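Local coordinates for protein endoribonuclease ToxN (Bacillus thuringiensis, PDB 4ATO) that cleaves RNA within runs of adenosines as the toxin of a type III toxin-antitoxin system and is held in check by the pseudoknot RNA ToxI, at residues A23-V27 / K153-D158; S36-V40 / F52-T56; S65-V69 / K131-V135. One frame throughout, in Å; residues are numbered along the deposited sequence.

Interaction 1 of 3, residues A23-V27 / K153-D158. With nucleotides of chain B.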
loop_
_atom_site.group_PDB
_atom_site.type_symbol
_atom_site.label_atom_id
_atom_site.label_comp_id
_atom_site.label_asym_id
_atom_site.label_seq_id
_atom_site.Cartn_x
_atom_site.Cartn_y
_atom_site.Cartn_z
ATOM N N ALA A 23 18.373 39.172 -18.917
ATOM C CA ALA A 23 19.543 38.540 -18.312
ATOM C C ALA A 23 19.737 37.090 -18.760
ATOM O O ALA A 23 20.859 36.587 -18.768
ATOM C CB ALA A 23 19.463 38.618 -16.793
ATOM N N ASP A 24 18.645 36.423 -19.120
ATOM C CA ASP A 24 18.705 35.027 -19.555
ATOM C C ASP A 24 17.607 34.721 -20.570
ATOM O O ASP A 24 16.413 34.735 -20.240
ATOM C CB ASP A 24 18.588 34.080 -18.355
ATOM C CG ASP A 24 18.859 32.624 -18.722
ATOM O OD1 ASP A 24 18.421 32.167 -19.797
ATOM O OD2 ASP A 24 19.525 31.930 -17.934
ATOM N N SER A 25 18.021 34.399 -21.791
ATOM C CA SER A 25 17.084 34.180 -22.890
ATOM C C SER A 25 16.232 32.910 -22.749
ATOM O O SER A 25 15.328 32.682 -23.558
ATOM C CB SER A 25 17.825 34.169 -24.232
ATOM O OG SER A 25 18.818 33.161 -24.265
ATOM N N LYS A 26 16.505 32.092 -21.734
ATOM C CA LYS A 26 15.735 30.857 -21.546
ATOM C C LYS A 26 14.458 31.049 -20.731
ATOM O O LYS A 26 13.676 30.104 -20.572
ATOM C CB LYS A 26 16.586 29.748 -20.915
ATOM C CG LYS A 26 17.740 29.252 -21.769
ATOM C CD LYS A 26 18.667 28.406 -20.920
ATOM C CE LYS A 26 20.074 28.421 -21.439
ATOM N NZ LYS A 26 21.039 28.273 -20.319
ATOM N N VAL A 27 14.242 32.253 -20.213
ATOM C CA VAL A 27 12.993 32.549 -19.510
ATOM C C VAL A 27 11.829 32.359 -20.486
ATOM O O VAL A 27 11.920 32.770 -21.641
ATOM C CB VAL A 27 12.986 33.988 -18.938
ATOM C CG1 VAL A 27 11.644 34.309 -18.295
ATOM C CG2 VAL A 27 14.108 34.166 -17.926
ATOM N N LYS A 153 23.365 22.916 -16.804
ATOM C CA LYS A 153 23.660 24.334 -17.017
ATOM C C LYS A 153 23.204 24.809 -18.382
ATOM O O LYS A 153 22.709 25.929 -18.519
ATOM C CB LYS A 153 25.153 24.639 -16.829
ATOM C CG LYS A 153 25.572 24.712 -15.373
ATOM C CD LYS A 153 27.069 24.967 -15.231
ATOM C CE LYS A 153 27.501 25.007 -13.767
ATOM N NZ LYS A 153 27.536 23.653 -13.156
ATOM N N GLY A 154 23.367 23.951 -19.387
ATOM C CA GLY A 154 22.982 24.292 -20.745
ATOM C C GLY A 154 21.474 24.408 -20.913
ATOM O O GLY A 154 20.985 25.303 -21.594
ATOM N N VAL A 155 20.727 23.513 -20.273
ATOM C CA VAL A 155 19.287 23.446 -20.501
ATOM C C VAL A 155 18.486 24.300 -19.506
ATOM O O VAL A 155 17.292 24.526 -19.710
ATOM C CB VAL A 155 18.780 21.977 -20.474
ATOM C CG1 VAL A 155 18.582 21.505 -19.036
ATOM C CG2 VAL A 155 17.487 21.836 -21.257
ATOM N N CYS A 156 19.135 24.775 -18.439
ATOM C CA CYS A 156 18.434 25.528 -17.391
ATOM C C CYS A 156 18.737 27.008 -17.446
ATOM O O CYS A 156 19.825 27.412 -17.855
ATOM C CB CYS A 156 18.813 25.039 -15.996
ATOM S SG CYS A 156 18.382 23.336 -15.648
ATOM N N CYS A 157 17.774 27.815 -17.014
ATOM C CA CYS A 157 18.045 29.219 -16.734
ATOM C C CYS A 157 19.264 29.386 -15.801
ATOM O O CYS A 157 19.593 28.500 -14.991
ATOM C CB CYS A 157 16.830 29.861 -16.070
ATOM S SG CYS A 157 15.366 29.971 -17.100
ATOM N N ASP A 158 19.925 30.531 -15.927
ATOM C CA ASP A 158 21.021 30.915 -15.051
ATOM C C ASP A 158 20.392 31.416 -13.755
ATOM O O ASP A 158 20.144 32.612 -13.598
ATOM C CB ASP A 158 21.837 32.029 -15.721
ATOM C CG ASP A 158 23.116 32.372 -14.967
ATOM O OD1 ASP A 158 23.229 32.030 -13.775
ATOM O OD2 ASP A 158 24.010 33.003 -15.571
ATOM O "O5'" A B 1 6.266 27.702 -24.958
ATOM C "C5'" A B 1 5.576 27.608 -26.197
ATOM C "C4'" A B 1 6.459 27.997 -27.352
ATOM O "O4'" A B 1 6.956 29.341 -27.149
ATOM C "C3'" A B 1 7.710 27.160 -27.542
ATOM O "O3'" A B 1 7.455 25.965 -28.264
ATOM C "C2'" A B 1 8.649 28.115 -28.270
ATOM O "O2'" A B 1 8.342 28.149 -29.651
ATOM C "C1'" A B 1 8.259 29.459 -27.668
ATOM N N9 A B 1 9.161 29.900 -26.585
ATOM C C8 A B 1 8.793 30.120 -25.278
ATOM N N7 A B 1 9.770 30.564 -24.520
ATOM C C5 A B 1 10.854 30.663 -25.384
ATOM C C6 A B 1 12.186 31.084 -25.184
ATOM N N6 A B 1 12.680 31.492 -24.006
ATOM N N1 A B 1 13.012 31.067 -26.248
ATOM C C2 A B 1 12.520 30.657 -27.426
ATOM N N3 A B 1 11.290 30.244 -27.738
ATOM C C4 A B 1 10.491 30.266 -26.662
ATOM P P A B 2 8.382 24.669 -28.058
ATOM O OP1 A B 2 7.873 23.630 -28.979
ATOM O OP2 A B 2 8.420 24.383 -26.598
ATOM O "O5'" A B 2 9.812 25.163 -28.534
ATOM C "C5'" A B 2 10.138 25.293 -29.905
ATOM C "C4'" A B 2 11.549 25.779 -30.059
ATOM O "O4'" A B 2 11.702 27.024 -29.336
ATOM C "C3'" A B 2 12.614 24.859 -29.483
ATOM O "O3'" A B 2 13.038 23.889 -30.416
ATOM C "C2'" A B 2 13.724 25.810 -29.049
ATOM O "O2'" A B 2 14.570 26.128 -30.146
ATOM C "C1'" A B 2 12.944 27.064 -28.676
ATOM N N9 A B 2 12.695 27.205 -27.224
ATOM C C8 A B 2 11.515 26.935 -26.575
ATOM N N7 A B 2 11.528 27.222 -25.296
ATOM C C5 A B 2 12.788 27.761 -25.094
ATOM C C6 A B 2 13.421 28.267 -23.946
ATOM N N6 A B 2 12.825 28.322 -22.766
ATOM N N1 A B 2 14.686 28.731 -24.056
ATOM C C2 A B 2 15.265 28.673 -25.264
ATOM N N3 A B 2 14.774 28.220 -26.415
ATOM C C4 A B 2 13.515 27.771 -26.268
ATOM P P A B 3 13.180 22.360 -29.983
ATOM O OP1 A B 3 13.426 21.580 -31.221
ATOM O OP2 A B 3 11.992 22.030 -29.158
ATOM O "O5'" A B 3 14.491 22.373 -29.078
ATOM C "C5'" A B 3 15.748 22.766 -29.619
ATOM C "C4'" A B 3 16.788 22.922 -28.539
ATOM O "O4'" A B 3 16.516 24.117 -27.766
ATOM C "C3'" A B 3 16.845 21.802 -27.506
ATOM O "O3'" A B 3 17.609 20.689 -27.947
ATOM C "C2'" A B 3 17.430 22.500 -26.280
ATOM O "O2'" A B 3 18.839 22.607 -26.385
ATOM C "C1'" A B 3 16.836 23.903 -26.405
ATOM N N9 A B 3 15.607 24.068 -25.600
ATOM C C8 A B 3 14.326 23.682 -25.928
ATOM N N7 A B 3 13.425 23.987 -25.020
ATOM C C5 A B 3 14.156 24.627 -24.033
ATOM C C6 A B 3 13.784 25.184 -22.798
ATOM N N6 A B 3 12.532 25.188 -22.342
ATOM N N1 A B 3 14.752 25.754 -22.044
ATOM C C2 A B 3 16.014 25.739 -22.506
ATOM N N3 A B 3 16.491 25.241 -23.647
ATOM C C4 A B 3 15.499 24.692 -24.378
#
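Lys26 lays its aliphatic chain alongside the loop that leaves helix 147-155 and delivers its ammonium to the carbonyls gathered at that helix's last turn. A bond of 2.9 Å runs from Lys26 NZ to Cys156 O, the nitrogen standing above the carbonyl plane instead of within it. Two weaker bonds, to Gly154 O and Lys153 O, spread the charge over the C-terminal end of the helix, where the helix dipole would probably favour a cation. A bend at the last torsion (chi4 149°) turns NZ in among these oxygens.

Asp24 makes the second link. Its OD1 accepts from Lys26 N at 2.7 Å, met nearly along the C-O direction, closing an Asx turn within the type I turn 24-27; OD2 accepts from Asp158 N, though the modelled separation is doubtfully short. One carboxylate thus appears to tie its own turn to Asp158, the N-cap residue of helix 159-169.

The turn held in this way reads adenines with its backbone. A1 of chain B gives its N6 to Ser25 O (2.9 Å) and to Val27 O (2.8 Å), while N6 of A2 of chain B reaches Lys26 O at 3.0 Å. C2 of A3 of chain B comes close to Val155 O and to Lys26 CG.

Leu162 of helix 159-169 covers Asp24, Val27 and Cys157, and Asn85 of strand 78-89 bonds to Val155 O and to the backbone of Cys157, so that the junction joins the end of helix 14-23, the two C-terminal helices and the sheet.

Interaction 2 of 3, residues S36-V40 / F52-T56. With nucleotides of chain B.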
loop_
_atom_site.group_PDB
_atom_site.type_symbol
_atom_site.label_atom_id
_atom_site.label_comp_id
_atom_site.label_asym_id
_atom_site.label_seq_id
_atom_site.Cartn_x
_atom_site.Cartn_y
_atom_site.Cartn_z
ATOM N N SER A 36 -2.294 33.808 -19.936
ATOM C CA SER A 36 -0.942 34.073 -19.456
ATOM C C SER A 36 -0.372 32.825 -18.782
ATOM O O SER A 36 -1.052 32.189 -17.982
ATOM C CB SER A 36 -0.945 35.255 -18.488
ATOM O OG SER A 36 0.376 35.634 -18.150
ATOM N N ARG A 37 0.865 32.477 -19.126
ATOM C CA ARG A 37 1.440 31.188 -18.738
ATOM C C ARG A 37 1.432 30.972 -17.232
ATOM O O ARG A 37 2.030 31.743 -16.487
ATOM C CB ARG A 37 2.862 31.039 -19.280
ATOM C CG ARG A 37 3.499 29.694 -18.972
ATOM C CD ARG A 37 4.984 29.709 -19.299
ATOM N NE ARG A 37 5.224 30.101 -20.684
ATOM C CZ ARG A 37 5.236 29.254 -21.713
ATOM N NH1 ARG A 37 5.014 27.956 -21.522
ATOM N NH2 ARG A 37 5.461 29.709 -22.937
ATOM N N PRO A 38 0.745 29.915 -16.779
ATOM C CA PRO A 38 0.679 29.676 -15.341
ATOM C C PRO A 38 1.951 29.007 -14.843
ATOM O O PRO A 38 2.594 28.247 -15.571
ATOM C CB PRO A 38 -0.533 28.751 -15.188
ATOM C CG PRO A 38 -0.653 28.052 -16.502
ATOM C CD PRO A 38 -0.050 28.945 -17.553
ATOM N N TYR A 39 2.309 29.334 -13.609
ATOM C CA TYR A 39 3.478 28.811 -12.936
ATOM C C TYR A 39 3.009 28.207 -11.624
ATOM O O TYR A 39 2.047 28.685 -11.026
ATOM C CB TYR A 39 4.434 29.953 -12.585
ATOM C CG TYR A 39 5.260 30.502 -13.728
ATOM C CD1 TYR A 39 4.668 31.212 -14.764
ATOM C CD2 TYR A 39 6.646 30.332 -13.752
ATOM C CE1 TYR A 39 5.433 31.732 -15.811
ATOM C CE2 TYR A 39 7.412 30.837 -14.793
ATOM C CZ TYR A 39 6.798 31.536 -15.820
ATOM O OH TYR A 39 7.550 32.038 -16.855
ATOM N N VAL A 40 3.705 27.181 -11.155
ATOM C CA VAL A 40 3.420 26.606 -9.850
ATOM C C VAL A 40 4.441 27.108 -8.838
ATOM O O VAL A 40 5.632 27.194 -9.131
ATOM C CB VAL A 40 3.445 25.066 -9.903
ATOM C CG1 VAL A 40 3.287 24.479 -8.524
ATOM C CG2 VAL A 40 2.350 24.570 -10.810
ATOM N N PHE A 52 9.162 29.939 -8.945
ATOM C CA PHE A 52 7.954 29.571 -9.659
ATOM C C PHE A 52 8.313 28.759 -10.888
ATOM O O PHE A 52 9.208 29.138 -11.643
ATOM C CB PHE A 52 7.160 30.833 -10.014
ATOM C CG PHE A 52 6.645 31.561 -8.805
ATOM C CD1 PHE A 52 5.444 31.191 -8.217
ATOM C CD2 PHE A 52 7.381 32.591 -8.227
ATOM C CE1 PHE A 52 4.971 31.852 -7.092
ATOM C CE2 PHE A 52 6.912 33.259 -7.098
ATOM C CZ PHE A 52 5.709 32.892 -6.534
ATOM N N VAL A 53 7.627 27.628 -11.056
ATOM C CA VAL A 53 7.927 26.671 -12.112
ATOM C C VAL A 53 6.871 26.754 -13.208
ATOM O O VAL A 53 5.693 26.492 -12.969
ATOM C CB VAL A 53 7.979 25.214 -11.580
ATOM C CG1 VAL A 53 8.432 24.276 -12.680
ATOM C CG2 VAL A 53 8.890 25.100 -10.349
ATOM N N PRO A 54 7.296 27.108 -14.420
ATOM C CA PRO A 54 6.371 27.331 -15.536
ATOM C C PRO A 54 5.740 26.045 -16.073
ATOM O O PRO A 54 6.384 25.005 -16.113
ATOM C CB PRO A 54 7.270 27.961 -16.611
ATOM C CG PRO A 54 8.663 27.432 -16.286
ATOM C CD PRO A 54 8.703 27.369 -14.787
ATOM N N LEU A 55 4.481 26.142 -16.484
ATOM C CA LEU A 55 3.799 25.070 -17.195
ATOM C C LEU A 55 3.912 25.266 -18.695
ATOM O O LEU A 55 3.957 26.397 -19.176
ATOM C CB LEU A 55 2.317 25.058 -16.823
ATOM C CG LEU A 55 2.017 24.366 -15.503
ATOM C CD1 LEU A 55 0.593 24.632 -15.045
ATOM C CD2 LEU A 55 2.281 22.875 -15.693
ATOM N N THR A 56 3.946 24.165 -19.433
ATOM C CA THR A 56 3.812 24.228 -20.883
ATOM C C THR A 56 2.788 23.201 -21.336
ATOM O O THR A 56 2.567 22.212 -20.645
ATOM C CB THR A 56 5.154 24.002 -21.602
ATOM O OG1 THR A 56 4.968 24.081 -23.025
ATOM C CG2 THR A 56 5.747 22.657 -21.233
ATOM O "O5'" A B 1 6.266 27.702 -24.958
ATOM C "C5'" A B 1 5.576 27.608 -26.197
ATOM C "C4'" A B 1 6.459 27.997 -27.352
ATOM O "O4'" A B 1 6.956 29.341 -27.149
ATOM C "C3'" A B 1 7.710 27.160 -27.542
ATOM O "O3'" A B 1 7.455 25.965 -28.264
ATOM C "C2'" A B 1 8.649 28.115 -28.270
ATOM O "O2'" A B 1 8.342 28.149 -29.651
ATOM C "C1'" A B 1 8.259 29.459 -27.668
ATOM N N9 A B 1 9.161 29.900 -26.585
ATOM C C8 A B 1 8.793 30.120 -25.278
ATOM N N7 A B 1 9.770 30.564 -24.520
ATOM C C5 A B 1 10.854 30.663 -25.384
ATOM C C6 A B 1 12.186 31.084 -25.184
ATOM N N6 A B 1 12.680 31.492 -24.006
ATOM N N1 A B 1 13.012 31.067 -26.248
ATOM C C2 A B 1 12.520 30.657 -27.426
ATOM N N3 A B 1 11.290 30.244 -27.738
ATOM C C4 A B 1 10.491 30.266 -26.662
#
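Leu55, Val40 and Tyr39 bury the most surface where strand 38-40 pairs antiparallel with strand 52-56. Leu55 closes one end of the ladder: its N donates to Pro38 O at 3.0 Å, and its CD1 methyl packs against Pro38 CG at 3.9 Å, the two side chains crossing at about a right angle. Val40 holds the other end, in a hydrogen-bonded pair with Val53. Val40 N gives to Val53 O and Val53 N returns a bond to Val40 O, each 2.8 Å long and both fairly straight.

Between these lies the non-hydrogen-bonded pair Tyr39 and Pro54. Pro54 CB sits over one face of the phenol ring, 3.8 Å from the Tyr39 centroid and displaced toward the rim on the CE2 side, a CH-pi contact. With CG anti to its own carbonyl carbon (chi1 -77°), the Tyr39 ring swings across the neighbouring strand, where Phe52 O lies at its edge and Phe52 CB touches CD2.

Arg37 extends the pairing toward the RNA. Its NH1 donates to Leu55 O at 3.0 Å with the oxygen close to the guanidinium plane, and NH2 reaches O5' of A1 of chain B, also at 3.0 Å. The bend at chi3 (-55°) helps turn the group this way. Phe29 O takes a further bond from NH2, while a modified residue of another chain receives one from NH1 and also hydrogen-bonds with Thr56 OG1.

Within the sheet, this hairpin lies between strands 9-12 and 78-89. Helix 108-139 covers Val40 with Leu121 and Met125 and Pro38 with Tyr110 and Met114; Tyr39 rests against Ile12 and Ile88.

Interaction 3 of 3, residues S65-V69 / K131-V135. With nucleotides of chain B.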
loop_
_atom_site.group_PDB
_atom_site.type_symbol
_atom_site.label_atom_id
_atom_site.label_comp_id
_atom_site.label_asym_id
_atom_site.label_seq_id
_atom_site.Cartn_x
_atom_site.Cartn_y
_atom_site.Cartn_z
ATOM N N SER A 65 13.705 13.599 -17.739
ATOM C CA SER A 65 12.892 13.485 -16.529
ATOM C C SER A 65 13.489 14.279 -15.367
ATOM O O SER A 65 12.773 14.716 -14.480
ATOM C CB SER A 65 12.722 12.021 -16.135
ATOM O OG SER A 65 13.937 11.513 -15.623
ATOM N N GLN A 66 14.797 14.496 -15.397
ATOM C CA GLN A 66 15.463 15.210 -14.316
ATOM C C GLN A 66 15.013 16.663 -14.180
ATOM O O GLN A 66 15.121 17.229 -13.102
ATOM C CB GLN A 66 16.980 15.167 -14.484
ATOM C CG GLN A 66 17.558 13.785 -14.412
ATOM C CD GLN A 66 19.011 13.778 -14.793
ATOM O OE1 GLN A 66 19.889 13.875 -13.928
ATOM N NE2 GLN A 66 19.283 13.687 -16.095
ATOM N N VAL A 67 14.516 17.258 -15.263
ATOM C CA VAL A 67 14.121 18.669 -15.236
ATOM C C VAL A 67 12.670 18.897 -15.645
ATOM O O VAL A 67 12.298 19.986 -16.069
ATOM C CB VAL A 67 15.005 19.553 -16.162
ATOM C CG1 VAL A 67 16.391 19.768 -15.555
ATOM C CG2 VAL A 67 15.084 18.962 -17.574
ATOM N N SER A 68 11.841 17.878 -15.511
ATOM C CA SER A 68 10.440 18.054 -15.848
ATOM C C SER A 68 9.527 17.155 -15.039
ATOM O O SER A 68 9.936 16.120 -14.513
ATOM C CB SER A 68 10.218 17.800 -17.334
ATOM O OG SER A 68 10.834 16.605 -17.714
ATOM N N VAL A 69 8.277 17.572 -14.941
ATOM C CA VAL A 69 7.246 16.753 -14.340
ATOM C C VAL A 69 6.067 16.768 -15.299
ATOM O O VAL A 69 5.488 17.821 -15.576
ATOM C CB VAL A 69 6.827 17.305 -12.960
ATOM C CG1 VAL A 69 5.657 16.491 -12.389
ATOM C CG2 VAL A 69 8.031 17.312 -11.999
ATOM N N LYS A 131 12.822 17.326 -7.487
ATOM C CA LYS A 131 13.554 17.703 -8.692
ATOM C C LYS A 131 14.046 19.135 -8.605
ATOM O O LYS A 131 15.169 19.412 -8.988
ATOM C CB LYS A 131 12.714 17.489 -9.972
ATOM C CG LYS A 131 12.462 16.017 -10.275
ATOM C CD LYS A 131 11.639 15.805 -11.544
ATOM C CE LYS A 131 11.406 14.316 -11.788
ATOM N NZ LYS A 131 10.529 14.029 -12.985
ATOM N N VAL A 132 13.217 20.045 -8.105
ATOM C CA VAL A 132 13.654 21.441 -7.930
ATOM C C VAL A 132 14.971 21.558 -7.133
ATOM O O VAL A 132 15.860 22.326 -7.498
ATOM C CB VAL A 132 12.541 22.310 -7.271
ATOM C CG1 VAL A 132 13.125 23.554 -6.597
ATOM C CG2 VAL A 132 11.466 22.692 -8.300
ATOM N N GLU A 133 15.103 20.772 -6.070
ATOM C CA GLU A 133 16.279 20.851 -5.216
ATOM C C GLU A 133 17.500 20.261 -5.894
ATOM O O GLU A 133 18.590 20.830 -5.809
ATOM C CB GLU A 133 16.038 20.160 -3.871
ATOM C CG GLU A 133 14.793 20.670 -3.150
ATOM C CD GLU A 133 14.642 20.110 -1.746
ATOM O OE1 GLU A 133 15.114 18.976 -1.483
ATOM O OE2 GLU A 133 14.049 20.815 -0.903
ATOM N N LYS A 134 17.318 19.132 -6.577
ATOM C CA LYS A 134 18.436 18.480 -7.257
ATOM C C LYS A 134 18.999 19.374 -8.350
ATOM O O LYS A 134 20.221 19.549 -8.428
ATOM C CB LYS A 134 18.044 17.111 -7.842
ATOM C CG LYS A 134 17.843 16.024 -6.803
ATOM C CD LYS A 134 17.430 14.707 -7.460
ATOM C CE LYS A 134 16.920 13.688 -6.441
ATOM N NZ LYS A 134 17.842 13.443 -5.298
ATOM N N VAL A 135 18.134 19.947 -9.192
ATOM C CA VAL A 135 18.687 20.749 -10.290
ATOM C C VAL A 135 19.247 22.099 -9.846
ATOM O O VAL A 135 20.285 22.527 -10.348
ATOM C CB VAL A 135 17.779 20.865 -11.555
ATOM C CG1 VAL A 135 16.629 19.897 -11.511
ATOM C CG2 VAL A 135 17.326 22.304 -11.811
ATOM P P C B 19 14.883 10.725 -8.219
ATOM O OP1 C B 19 14.933 10.991 -6.761
ATOM O OP2 C B 19 14.155 11.670 -9.085
ATOM O "O5'" C B 19 16.349 10.500 -8.785
ATOM C "C5'" C B 19 17.178 9.448 -8.291
ATOM C "C4'" C B 19 18.575 9.526 -8.870
ATOM O "O4'" C B 19 18.526 9.189 -10.290
ATOM C "C3'" C B 19 19.235 10.899 -8.782
ATOM O "O3'" C B 19 20.629 10.733 -8.561
ATOM C "C2'" C B 19 18.996 11.483 -10.177
ATOM O "O2'" C B 19 19.918 12.477 -10.569
ATOM C "C1'" C B 19 19.102 10.237 -11.048
ATOM N N1 C B 19 18.388 10.332 -12.344
ATOM C C2 C B 19 19.164 10.355 -13.514
ATOM O O2 C B 19 20.393 10.302 -13.394
ATOM N N3 C B 19 18.576 10.440 -14.735
ATOM C C4 C B 19 17.248 10.486 -14.815
ATOM N N4 C B 19 16.696 10.562 -16.030
ATOM C C5 C B 19 16.424 10.453 -13.642
ATOM C C6 C B 19 17.024 10.375 -12.437
ATOM P P C B 18 10.108 10.712 -11.362
ATOM O OP1 C B 18 9.738 11.634 -10.246
ATOM O OP2 C B 18 10.376 11.291 -12.686
ATOM O "O5'" C B 18 11.333 9.806 -10.915
ATOM C "C5'" C B 18 11.283 9.025 -9.733
ATOM C "C4'" C B 18 12.480 8.119 -9.645
ATOM O "O4'" C B 18 12.511 7.234 -10.799
ATOM C "C3'" C B 18 13.821 8.826 -9.675
ATOM O "O3'" C B 18 14.215 9.283 -8.395
ATOM C "C2'" C B 18 14.762 7.787 -10.270
ATOM O "O2'" C B 18 15.226 6.891 -9.269
ATOM C "C1'" C B 18 13.841 7.021 -11.214
ATOM N N1 C B 18 13.986 7.452 -12.632
ATOM C C2 C B 18 15.154 7.099 -13.329
ATOM O O2 C B 18 16.044 6.481 -12.734
ATOM N N3 C B 18 15.308 7.455 -14.628
ATOM C C4 C B 18 14.334 8.127 -15.245
ATOM N N4 C B 18 14.522 8.451 -16.528
ATOM C C5 C B 18 13.123 8.488 -14.571
ATOM C C6 C B 18 13.000 8.136 -13.286
ATOM P P U B 5 18.113 14.161 -23.663
ATOM O OP1 U B 5 17.363 13.898 -24.910
ATOM O OP2 U B 5 17.676 13.492 -22.419
ATOM O "O5'" U B 5 19.675 13.905 -23.889
ATOM C "C5'" U B 5 20.401 14.638 -24.866
ATOM C "C4'" U B 5 21.869 14.736 -24.523
ATOM O "O4'" U B 5 22.067 15.633 -23.392
ATOM C "C3'" U B 5 22.545 13.452 -24.079
ATOM O "O3'" U B 5 22.849 12.580 -25.154
ATOM C "C2'" U B 5 23.769 13.982 -23.348
ATOM O "O2'" U B 5 24.749 14.443 -24.270
ATOM C "C1'" U B 5 23.175 15.193 -22.627
ATOM N N1 U B 5 22.705 14.828 -21.268
ATOM C C2 U B 5 23.700 14.641 -20.321
ATOM O O2 U B 5 24.882 14.816 -20.572
ATOM N N3 U B 5 23.268 14.269 -19.070
ATOM C C4 U B 5 21.957 14.056 -18.684
ATOM O O4 U B 5 21.719 13.716 -17.523
ATOM C C5 U B 5 20.989 14.249 -19.725
ATOM C C6 U B 5 21.380 14.611 -20.957
#
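Gln66, whose backbone O touches Val135 CG1, spreads its side chain over one face of the cytosine of C19 of chain B, with CG 3.3 Å from C4 of that base. The amide lies nearly parallel to the ring (chi3 93°). At the amino edge of C19 of chain B, N4 gives a bond of 2.9 Å to Ser65 OG, which also comes within 3.2 Å of N4 of C18 of chain B. The amide has an edge partner too: Gln66 NE2 donates to O4 of U5 of chain B at 2.8 Å, almost level with the uracil. Asn64 OD1 also receives from NE2 and Lys148 NZ gives to OE1, two protein bonds that fix the rotation of the amide.

To one side of this stack, Lys131 joins protein to phosphate. Fully extended beyond CG, it runs from helix 108-139 past Val69 CG2 to place NZ among three oxygens: Ser65 O at 2.8 Å, Ser68 O at 2.7 Å and OP2 of C18 of chain B at 2.8 Å. The approach to Ser68 O is nearly end-on to the carbonyl, whereas that to Ser65 O is more oblique. Val135 completes the apolar side, its CG1 meeting Val67 CG1 at 4.1 Å. One turn along, Lys134 sends CE toward OP1 of C19 of chain B, and its NZ forms a salt bridge with another phosphate.

Base stacking, a base-edge hydrogen bond and phosphate contacts by lysines together make this an RNA-binding surface, the one by which ToxN holds its antitoxin RNA.

All three contacts lie along a single RNA partner, chain B. Interactions 1 and 2 share A1 of chain B: the turn 23-27 takes its base while the hairpin reaches its O5' end. Their centres are 16 Å apart and their nearest atoms about 5 Å, without touching. Interaction 3, with its centre about 15 Å from either of the others, serves C18, C19 and U5 of chain B. It is joined to both through apolar side chains. Cys156 SG of interaction 1 packs 4.1 Å from Val67 CG1 and 4.1 Å from Val135 CG2, and Val53 CG2 of interaction 2 meets Val132 CG2, again at 4.1 Å. Apolar packing thus connects the three polar RNA-binding sites.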